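Local structure of ankyrin-repeat protein B (Legionella pneumophila, 5K34) at residues E24-K27 with K28-K32; T47-L50 with A51-G55. The protein is a bacterial effector with an F-box and an ankyrin domain, the part described here, and probably hijacks the host ubiquitin-proteasome system through protein-protein contacts. All blocks are in the same frame, centred on the assembly; numbering follows the deposited sequence. Where two conformers were deposited one is given.

Interaction 1: E24-K27 with K28-K32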
ATOM      1  N   GLU A  24       4.282  -8.215  10.470  1.00  8.61           N
ATOM      2  CA  GLU A  24       4.808  -9.598  10.652  1.00 10.08           C
ATOM      3  C   GLU A  24       4.062 -10.615   9.756  1.00  9.49           C
ATOM      4  O   GLU A  24       4.694 -11.445   9.101  1.00 10.05           O
ATOM      5  CB  GLU A  24       4.691  -9.998  12.135  1.00 13.69           C
ATOM      6  CG  GLU A  24       5.579  -9.215  13.080  1.00 19.97           C
ATOM      7  CD  GLU A  24       5.168  -9.405  14.566  1.00 31.06           C
ATOM      8  OE1 GLU A  24       4.187 -10.146  14.881  1.00 39.95           O
ATOM      9  OE2 GLU A  24       5.840  -8.789  15.441  1.00 31.17           O
ATOM     10  N   GLU A  25       2.729 -10.518   9.694  1.00  9.10           N
ATOM     11  CA  GLU A  25       1.950 -11.420   8.855  1.00  8.90           C
ATOM     12  C   GLU A  25       2.126 -11.112   7.388  1.00  8.81           C
ATOM     13  O   GLU A  25       2.259 -12.045   6.588  1.00  9.07           O
ATOM     14  CB  GLU A  25       0.478 -11.350   9.261  1.00  9.95           C
ATOM     15  CG  GLU A  25      -0.420 -12.305   8.506  1.00 11.18           C
ATOM     16  CD  GLU A  25      -0.144 -13.782   8.801  1.00 13.98           C
ATOM     17  OE1 GLU A  25       0.618 -14.096   9.742  1.00 14.60           O
ATOM     18  OE2 GLU A  25      -0.736 -14.635   8.098  1.00 16.38           O
ATOM     19  N   VAL A  26       2.167  -9.816   7.000  1.00  8.80           N
ATOM     20  CA  VAL A  26       2.620  -9.433   5.594  0.50  8.03           C
ATOM     21  C   VAL A  26       3.934 -10.144   5.208  1.00  8.12           C
ATOM     22  O   VAL A  26       4.019 -10.756   4.154  1.00  8.37           O
ATOM     23  CB  VAL A  26       2.800  -7.902   5.469  0.50  7.03           C
ATOM     24  CG1 VAL A  26       3.496  -7.529   4.140  0.50  7.90           C
ATOM     25  CG2 VAL A  26       1.455  -7.179   5.578  0.50  5.23           C
ATOM     26  N   LYS A  27       4.951 -10.045   6.067  1.00  8.75           N
ATOM     27  CA  LYS A  27       6.263 -10.645   5.742  1.00  9.41           C
ATOM     28  C   LYS A  27       6.149 -12.163   5.585  1.00  9.63           C
ATOM     29  O   LYS A  27       6.754 -12.744   4.678  1.00 10.40           O
ATOM     30  CB  LYS A  27       7.274 -10.282   6.829  1.00  9.29           C
ATOM     31  CG  LYS A  27       7.738  -8.846   6.761  1.00 10.05           C
ATOM     32  CD  LYS A  27       8.612  -8.525   7.994  1.00 12.68           C
ATOM     33  CE  LYS A  27       9.247  -7.138   7.982  1.00 13.76           C
ATOM     34  NZ  LYS A  27      10.006  -6.788   9.226  1.00 17.68           N
ATOM     35  N   LYS A  28       5.377 -12.771   6.469  1.00  9.53           N
ATOM     36  CA  LYS A  28       5.179 -14.248   6.364  0.50 10.26           C
ATOM     37  C   LYS A  28       4.530 -14.660   5.075  1.00 10.23           C
ATOM     38  O   LYS A  28       4.924 -15.690   4.437  1.00 11.14           O
ATOM     39  CB  LYS A  28       4.313 -14.745   7.514  0.50 11.05           C
ATOM     40  CG  LYS A  28       5.024 -14.835   8.833  0.50 13.50           C
ATOM     41  CD  LYS A  28       4.091 -15.466   9.854  0.50 17.99           C
ATOM     42  CE  LYS A  28       3.201 -16.480   9.160  0.50 20.83           C
ATOM     43  NZ  LYS A  28       3.686 -17.913   9.189  0.50 28.28           N
ATOM     44  N   ILE A  29       3.537 -13.905   4.614  1.00  9.51           N
ATOM     45  CA  ILE A  29       2.874 -14.222   3.355  1.00 10.07           C
ATOM     46  C   ILE A  29       3.805 -13.973   2.176  1.00 10.73           C
ATOM     47  O   ILE A  29       3.861 -14.788   1.224  1.00 12.21           O
ATOM     48  CB  ILE A  29       1.557 -13.426   3.216  1.00  9.85           C
ATOM     49  CG1 ILE A  29       0.557 -13.879   4.268  1.00  9.63           C
ATOM     50  CG2 ILE A  29       1.012 -13.553   1.782  1.00 10.63           C
ATOM     51  CD1 ILE A  29      -0.627 -12.933   4.427  1.00 10.15           C
ATOM     52  N   LEU A  30       4.559 -12.873   2.185  1.00 11.01           N
ATOM     53  CA  LEU A  30       5.448 -12.583   1.033  1.00 11.40           C
ATOM     54  C   LEU A  30       6.581 -13.621   0.935  1.00 13.03           C
ATOM     55  O   LEU A  30       7.058 -13.850  -0.190  1.00 14.27           O
ATOM     56  CB  LEU A  30       5.975 -11.151   1.103  1.00 11.37           C
ATOM     57  CG  LEU A  30       4.863 -10.078   1.036  1.00 11.28           C
ATOM     58  CD1 LEU A  30       5.483  -8.729   1.023  1.00 12.47           C
ATOM     59  CD2 LEU A  30       3.938 -10.267  -0.165  1.00 12.19           C
ATOM     60  N   LYS A  31       6.944 -14.262   2.042  1.00 13.14           N
ATOM     61  CA  LYS A  31       7.965 -15.330   1.976  1.00 15.69           C
ATOM     62  C   LYS A  31       7.457 -16.505   1.164  1.00 15.25           C
ATOM     63  O   LYS A  31       8.290 -17.323   0.724  1.00 17.97           O
ATOM     64  CB  LYS A  31       8.247 -15.824   3.367  1.00 18.80           C
ATOM     65  CG  LYS A  31       9.349 -15.113   4.090  1.00 24.86           C
ATOM     66  CD  LYS A  31       9.986 -16.245   4.894  1.00 32.76           C
ATOM     67  CE  LYS A  31      10.706 -15.800   6.157  1.00 43.91           C
ATOM     68  NZ  LYS A  31      11.090 -17.055   6.904  1.00 52.80           N
ATOM     69  N   LYS A  32       6.146 -16.666   0.995  1.00 15.98           N
ATOM     70  CA  LYS A  32       5.560 -17.792   0.220  1.00 17.11           C
ATOM     71  C   LYS A  32       5.608 -17.505  -1.274  1.00 20.03           C
ATOM     72  O   LYS A  32       5.101 -18.299  -2.072  1.00 24.44           O
ATOM     73  CB  LYS A  32       4.130 -18.084   0.684  1.00 18.21           C
ATOM     74  CG  LYS A  32       4.024 -18.471   2.145  1.00 22.72           C
ATOM     75  CD  LYS A  32       2.622 -18.861   2.575  1.00 32.36           C
ATOM     76  CE  LYS A  32       2.598 -19.202   4.052  1.00 41.36           C
ATOM     77  NZ  LYS A  32       3.748 -20.105   4.393  1.00 47.61           N
TER

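Interaction 2: T47-L50 with A51-G55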
ATOM      1  N   THR A  47      -3.099  -3.064  -4.610  1.00  7.44           N
ATOM      2  CA  THR A  47      -1.939  -3.746  -4.016  1.00  7.07           C
ATOM      3  C   THR A  47      -2.017  -3.585  -2.499  1.00  6.85           C
ATOM      4  O   THR A  47      -2.782  -2.750  -2.002  1.00  7.47           O
ATOM      5  CB  THR A  47      -0.614  -3.084  -4.464  1.00  8.01           C
ATOM      6  OG1 THR A  47      -0.539  -1.757  -3.934  1.00  8.42           O
ATOM      7  CG2 THR A  47      -0.472  -3.082  -6.003  1.00  8.63           C
ATOM      8  N   PRO A  48      -1.178  -4.317  -1.752  1.00  6.90           N
ATOM      9  CA  PRO A  48      -1.132  -4.130  -0.314  1.00  7.28           C
ATOM     10  C   PRO A  48      -0.571  -2.780   0.076  1.00  6.99           C
ATOM     11  O   PRO A  48      -0.745  -2.360   1.228  1.00  7.12           O
ATOM     12  CB  PRO A  48      -0.250  -5.283   0.191  1.00  8.69           C
ATOM     13  CG  PRO A  48       0.521  -5.728  -1.004  1.00  9.52           C
ATOM     14  CD  PRO A  48      -0.448  -5.526  -2.179  1.00  7.96           C
ATOM     15  N   LEU A  49       0.118  -2.067  -0.827  1.00  7.17           N
ATOM     16  CA  LEU A  49       0.524  -0.686  -0.515  1.00  7.21           C
ATOM     17  C   LEU A  49      -0.709   0.191  -0.376  1.00  7.25           C
ATOM     18  O   LEU A  49      -0.810   0.962   0.586  1.00  7.31           O
ATOM     19  CB  LEU A  49       1.473  -0.165  -1.590  1.00  7.80           C
ATOM     20  CG  LEU A  49       1.931   1.290  -1.435  1.00  7.64           C
ATOM     21  CD1 LEU A  49       2.614   1.529  -0.070  1.00  8.59           C
ATOM     22  CD2 LEU A  49       2.868   1.682  -2.575  1.00  8.37           C
ATOM     23  N   LEU A  50      -1.693   0.079  -1.293  1.00  7.76           N
ATOM     24  CA  LEU A  50      -2.964   0.776  -1.140  1.00  8.49           C
ATOM     25  C   LEU A  50      -3.692   0.385   0.093  1.00  7.98           C
ATOM     26  O   LEU A  50      -4.278   1.213   0.802  1.00  8.83           O
ATOM     27  CB  LEU A  50      -3.901   0.550  -2.321  1.00 11.54           C
ATOM     28  CG  LEU A  50      -3.734   1.305  -3.597  1.00 13.01           C
ATOM     29  CD1 LEU A  50      -4.954   1.019  -4.497  1.00 12.49           C
ATOM     30  CD2 LEU A  50      -3.650   2.842  -3.336  1.00 12.76           C
ATOM     31  N   ALA A  51      -3.728  -0.927   0.383  1.00  7.67           N
ATOM     32  CA  ALA A  51      -4.398  -1.431   1.578  1.00  7.24           C
ATOM     33  C   ALA A  51      -3.798  -0.810   2.833  1.00  6.83           C
ATOM     34  O   ALA A  51      -4.535  -0.363   3.726  1.00  7.39           O
ATOM     35  CB  ALA A  51      -4.328  -2.941   1.636  1.00  8.05           C
ATOM     36  N   ALA A  52      -2.462  -0.793   2.924  1.00  6.31           N
ATOM     37  CA  ALA A  52      -1.814  -0.192   4.069  1.00  6.28           C
ATOM     38  C   ALA A  52      -2.156   1.265   4.180  1.00  6.30           C
ATOM     39  O   ALA A  52      -2.487   1.724   5.284  1.00  7.01           O
ATOM     40  CB  ALA A  52      -0.299  -0.414   3.986  1.00  6.66           C
ATOM     41  N   ILE A  53      -2.112   2.008   3.082  1.00  6.37           N
ATOM     42  CA  ILE A  53      -2.456   3.437   3.136  1.00  6.73           C
ATOM     43  C   ILE A  53      -3.875   3.634   3.659  1.00  7.27           C
ATOM     44  O   ILE A  53      -4.104   4.411   4.596  1.00  7.49           O
ATOM     45  CB  ILE A  53      -2.271   4.080   1.742  1.00  7.71           C
ATOM     46  CG1 ILE A  53      -0.785   4.153   1.408  1.00  7.79           C
ATOM     47  CG2 ILE A  53      -2.940   5.473   1.709  1.00  7.84           C
ATOM     48  CD1 ILE A  53      -0.521   4.387  -0.081  1.00  8.95           C
ATOM     49  N   GLU A  54      -4.855   2.908   3.104  1.00  7.39           N
ATOM     50  CA  GLU A  54      -6.236   3.188   3.527  1.00  8.01           C
ATOM     51  C   GLU A  54      -6.484   2.758   4.947  1.00  8.19           C
ATOM     52  O   GLU A  54      -7.375   3.326   5.611  1.00 10.12           O
ATOM     53  CB  GLU A  54      -7.264   2.537   2.596  1.00  9.06           C
ATOM     54  CG  GLU A  54      -7.380   1.041   2.721  1.00  9.03           C
ATOM     55  CD  GLU A  54      -8.277   0.430   1.652  1.00  9.24           C
ATOM     56  OE1 GLU A  54      -8.952   1.176   0.900  1.00  9.28           O
ATOM     57  OE2 GLU A  54      -8.247  -0.814   1.518  1.00  8.87           O
ATOM     58  N   GLY A  55      -5.728   1.808   5.503  1.00  7.78           N
ATOM     59  CA  GLY A  55      -5.841   1.408   6.903  1.00  8.15           C
ATOM     60  C   GLY A  55      -5.049   2.294   7.838  1.00  7.56           C
ATOM     61  O   GLY A  55      -5.030   1.997   9.040  1.00  8.54           O
TER

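Interaction 1: E24-K27 with K28-K32
Glu24 through Lys27 each accept a bond from the residue four places on, the repeating pattern that defines an alpha helix and here forms much of helix 23-30 in the ankyrin domain. Lys28 N reaches Glu24 O at 3.0 Å, and Ile29 N likewise donates to Glu25 O. The next bond, from Leu30 N to Val26 O, measures 2.9 Å, with its N-H pointing almost straight at the oxygen. Lys31 N to Lys27 O is the most bent of the four, at an N-H...O angle of 143°. One residue further the spacing tightens: Lys32 N donates to Ile29 O, three places back. Asn22 OD1 takes the N-H of Glu25 near the helix start.

Val26 and Leu30 lie side by side and point the same way, their branches CG1 and CD1 meeting at 3.9 Å in the valine conformer described. Both press on helix 5-19, Val26 at Ala17 and Leu30 at Leu14; Leu30 also touches Pro36 and Tyr68. Glu25 touches Ala17 as well, but with CG opposite the backbone N (chi1 -177°) and a bend at chi2 of 66°, its carboxylate folds along the helix toward Lys28 and Ile29. There OE2 comes within 4.0 Å of Ile29 CD1, while OE1 lies 3.6 Å from Lys28 CE in the lysine conformer described. The charged atoms are not in contact, Glu25 OE1 and Lys28 NZ standing 4.9 Å apart, so any attraction between them is probably modest. Side-chain carbons also rest against the backbone oxygens of the preceding turn: Ile29 CG1 lies 3.4 Å from Glu25 O, and Leu30 CG, the branch carbon, 3.3 Å from Val26 O.

Interaction 2: T47-L50 with A51-G55
Ala51 N meets Thr47 O in the plane of that carbonyl at 3.1 Å, whereas Ala52 N stands above the plane of the Pro48 carbonyl, 35° out of it, at 2.9 Å from Pro48 O. These peptide groups open helix 48-54, and Thr47-Pro48-Leu49 matches the Thr-Pro-Leu signature of ankyrin repeats. Thr47 is the N-cap: its OG1 accepts weak bonds from Leu50 N at 3.4 Å and from Leu49 N, the latter strongly bent. Pro48, which has no N-H to offer, has its CB directed away from 51-55, and its side chain meets Trp11, Leu14 and Ala18 of helix 5-19. Ala52 CB touches the Pro48 oxygen at 3.4 Å. Leu49 and Ile53 meet at an angle, CG to CD1 at 4.2 Å, and with CG1 set beside the backbone N (chi1 -70°), Ile53 brings this atom to 3.3 Å from Leu49 O. The Glu54 carboxylate is held from both oxygens, OE2 by Arg19 and OE1 by Arg46 in salt bridges. The helix is packed on several sides: Ala51 also meets helix 5-19, Leu49 and Ala52 meet Ala61 of helix 58-67, and Leu50 and Ile53 meet Leu85 of helix 82-91.

Overall arrangement
Helix 5-19 comes first in the chain, then interaction 1 within helix 23-30, then interaction 2 within helix 48-54. Each is a contact between successive turns of one helix, so neither closes a long loop; they stand in series, without nesting or crossing. Their centres lie about 15 Å apart and their nearest atoms about 6 Å, so the two do not touch. Shared neighbours link them instead: Leu14 and Pro36 each contact both Leu30 and Pro48. Interaction 1 lies on the periphery, about 14 Å from the chain centre, its Val26-Leu30 side packing helix 23-30 on helix 5-19, while interaction 2 lies about 3 Å from it and joins helix 5-19 to helices 58-67 and 82-91.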